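Local atomic coordinates of lovastatin nonaketide synthase, polyketide synthase component (Aspergillus terreus, PDB entry 7CPX), a protein that builds the lovastatin nonaketide with its partner lovC, through repeated condensation and reduction and a single methylation, giving carrier-bound dihydromonacolin L. Residues A294-T299 against E333-A338. The protein carries 2 engineered substitutions. Sequence-based numbering, arbitrary orientation.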
ATOM      1  N   ALA A 294     -50.576  19.511  -2.917  1.00 81.31           N
ATOM      2  CA  ALA A 294     -51.593  18.468  -2.949  1.00 81.31           C
ATOM      3  C   ALA A 294     -51.534  17.618  -1.690  1.00 81.31           C
ATOM      4  O   ALA A 294     -52.571  17.219  -1.152  1.00 81.31           O
ATOM      5  CB  ALA A 294     -51.415  17.599  -4.193  1.00 81.31           C
ATOM      6  N   LEU A 295     -50.326  17.332  -1.206  1.00 78.73           N
ATOM      7  CA  LEU A 295     -50.177  16.571   0.029  1.00 78.73           C
ATOM      8  C   LEU A 295     -50.835  17.293   1.193  1.00 78.73           C
ATOM      9  O   LEU A 295     -51.581  16.692   1.972  1.00 78.73           O
ATOM     10  CB  LEU A 295     -48.695  16.341   0.321  1.00 78.73           C
ATOM     11  CG  LEU A 295     -48.335  15.896   1.739  1.00 78.73           C
ATOM     12  CD1 LEU A 295     -49.055  14.615   2.097  1.00 78.73           C
ATOM     13  CD2 LEU A 295     -46.835  15.715   1.873  1.00 78.73           C
ATOM     14  N   ILE A 296     -50.561  18.589   1.330  1.00 81.42           N
ATOM     15  CA  ILE A 296     -51.124  19.353   2.438  1.00 81.42           C
ATOM     16  C   ILE A 296     -52.642  19.385   2.336  1.00 81.42           C
ATOM     17  O   ILE A 296     -53.358  19.161   3.322  1.00 81.42           O
ATOM     18  CB  ILE A 296     -50.529  20.771   2.469  1.00 81.42           C
ATOM     19  CG1 ILE A 296     -49.025  20.700   2.733  1.00 81.42           C
ATOM     20  CG2 ILE A 296     -51.211  21.602   3.537  1.00 81.42           C
ATOM     21  CD1 ILE A 296     -48.297  21.993   2.472  1.00 81.42           C
ATOM     22  N   LYS A 297     -53.158  19.663   1.137  1.00 83.51           N
ATOM     23  CA  LYS A 297     -54.604  19.739   0.963  1.00 83.51           C
ATOM     24  C   LYS A 297     -55.265  18.402   1.269  1.00 83.51           C
ATOM     25  O   LYS A 297     -56.292  18.353   1.956  1.00 83.51           O
ATOM     26  CB  LYS A 297     -54.936  20.190  -0.459  1.00 83.51           C
ATOM     27  CG  LYS A 297     -54.551  21.630  -0.751  1.00 83.51           C
ATOM     28  CD  LYS A 297     -54.921  22.029  -2.168  1.00 83.51           C
ATOM     29  CE  LYS A 297     -54.671  23.507  -2.413  1.00 83.51           C
ATOM     30  NZ  LYS A 297     -55.061  23.919  -3.789  1.00 83.51           N
ATOM     31  N   ALA A 298     -54.689  17.305   0.774  1.00 83.26           N
ATOM     32  CA  ALA A 298     -55.264  15.988   1.019  1.00 83.26           C
ATOM     33  C   ALA A 298     -55.200  15.628   2.495  1.00 83.26           C
ATOM     34  O   ALA A 298     -56.140  15.032   3.033  1.00 83.26           O
ATOM     35  CB  ALA A 298     -54.538  14.937   0.182  1.00 83.26           C
ATOM     36  N   THR A 299     -54.098  15.966   3.164  1.00 81.73           N
ATOM     37  CA  THR A 299     -53.982  15.672   4.586  1.00 81.73           C
ATOM     38  C   THR A 299     -55.030  16.432   5.385  1.00 81.73           C
ATOM     39  O   THR A 299     -55.656  15.874   6.292  1.00 81.73           O
ATOM     40  CB  THR A 299     -52.578  16.021   5.079  1.00 81.73           C
ATOM     41  OG1 THR A 299     -51.603  15.418   4.219  1.00 81.73           O
ATOM     42  CG2 THR A 299     -52.370  15.520   6.496  1.00 81.73           C
ATOM     43  N   GLU A 333     -43.744  27.854  -1.931  1.00 87.11           N
ATOM     44  CA  GLU A 333     -44.847  27.935  -2.878  1.00 87.11           C
ATOM     45  C   GLU A 333     -45.942  26.941  -2.528  1.00 87.11           C
ATOM     46  O   GLU A 333     -47.132  27.268  -2.591  1.00 87.11           O
ATOM     47  CB  GLU A 333     -44.337  27.689  -4.297  1.00 87.11           C
ATOM     48  CG  GLU A 333     -45.418  27.727  -5.362  1.00 87.11           C
ATOM     49  CD  GLU A 333     -44.851  27.654  -6.764  1.00 87.11           C
ATOM     50  OE1 GLU A 333     -43.614  27.562  -6.901  1.00 87.11           O
ATOM     51  OE2 GLU A 333     -45.643  27.686  -7.730  1.00 87.11           O
ATOM     52  N   ALA A 334     -45.560  25.717  -2.158  1.00 85.98           N
ATOM     53  CA  ALA A 334     -46.553  24.715  -1.791  1.00 85.98           C
ATOM     54  C   ALA A 334     -47.354  25.167  -0.579  1.00 85.98           C
ATOM     55  O   ALA A 334     -48.586  25.062  -0.558  1.00 85.98           O
ATOM     56  CB  ALA A 334     -45.868  23.378  -1.513  1.00 85.98           C
ATOM     57  N   ILE A 335     -46.668  25.687   0.438  1.00 84.23           N
ATOM     58  CA  ILE A 335     -47.354  26.137   1.645  1.00 84.23           C
ATOM     59  C   ILE A 335     -48.308  27.275   1.314  1.00 84.23           C
ATOM     60  O   ILE A 335     -49.469  27.285   1.741  1.00 84.23           O
ATOM     61  CB  ILE A 335     -46.328  26.552   2.716  1.00 84.23           C
ATOM     62  CG1 ILE A 335     -45.527  25.332   3.170  1.00 84.23           C
ATOM     63  CG2 ILE A 335     -47.023  27.188   3.908  1.00 84.23           C
ATOM     64  CD1 ILE A 335     -44.371  25.662   4.079  1.00 84.23           C
ATOM     65  N   ALA A 336     -47.832  28.254   0.541  1.00 86.00           N
ATOM     66  CA  ALA A 336     -48.664  29.405   0.216  1.00 86.00           C
ATOM     67  C   ALA A 336     -49.886  28.991  -0.591  1.00 86.00           C
ATOM     68  O   ALA A 336     -51.001  29.454  -0.322  1.00 86.00           O
ATOM     69  CB  ALA A 336     -47.844  30.443  -0.549  1.00 86.00           C
ATOM     70  N   THR A 337     -49.703  28.116  -1.577  1.00 86.53           N
ATOM     71  CA  THR A 337     -50.809  27.700  -2.425  1.00 86.53           C
ATOM     72  C   THR A 337     -51.755  26.737  -1.723  1.00 86.53           C
ATOM     73  O   THR A 337     -52.910  26.610  -2.143  1.00 86.53           O
ATOM     74  CB  THR A 337     -50.277  27.049  -3.704  1.00 86.53           C
ATOM     75  OG1 THR A 337     -49.416  25.956  -3.364  1.00 86.53           O
ATOM     76  CG2 THR A 337     -49.506  28.060  -4.532  1.00 86.53           C
ATOM     77  N   ALA A 338     -51.297  26.060  -0.670  1.00 85.21           N
ATOM     78  CA  ALA A 338     -52.180  25.173   0.075  1.00 85.21           C
ATOM     79  C   ALA A 338     -53.005  25.951   1.091  1.00 85.21           C
ATOM     80  O   ALA A 338     -54.220  25.755   1.194  1.00 85.21           O
ATOM     81  CB  ALA A 338     -51.363  24.083   0.771  1.00 85.21           C
TER
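On the helix that brings I296 and K297 against A338, the carbonyl oxygen of L295 takes two donors from T299: T299 OG1 lies 2.6 Å from L295 O, and T299 N supplies the ordinary helical bond from the opposite face of the carbonyl plane. The hydroxyl stands above that plane, 37° out of it. Threonine suits this buried position because its polar group is satisfied by its own helix. Across the contact the main touch is apolar. I296 has CG2 anti to the backbone N (CG1 at chi1 -64°), and this branch meets A338 CB, with I296 CG2 and A338 CB 3.7 Å apart. I296 CB and CD1 also lie near that methyl, and I296 CD1 extends to I335, where it is 4.4 Å from I335 CG1. Alanine, with only CB beyond the backbone, leaves room for the branched I296 and lets the chains approach. The segment axes come to 9.1 Å at an angle of 40°. K297 CA and A338 CA are 6.0 Å apart. K297, partly exposed, is extended beyond CG. Its CE reaches the last turn of the other helix, 3.6 Å from T337 O, while its ammonium is held in a salt bridge by E293 of its own helix. Lysine thus serves twice, its methylenes covering backbone and its charge staying with a carboxylate; a cation near T337 O, in the last turn of helix 327-339, would probably be favourable. The pair belongs to the ketosynthase domain, of thiolase-type fold: helix 289-302 rests L295 and T299 on strand 439-446, and both helices, through I296 and I335, pack on F317 of strand 316-318 in the same mixed sheet.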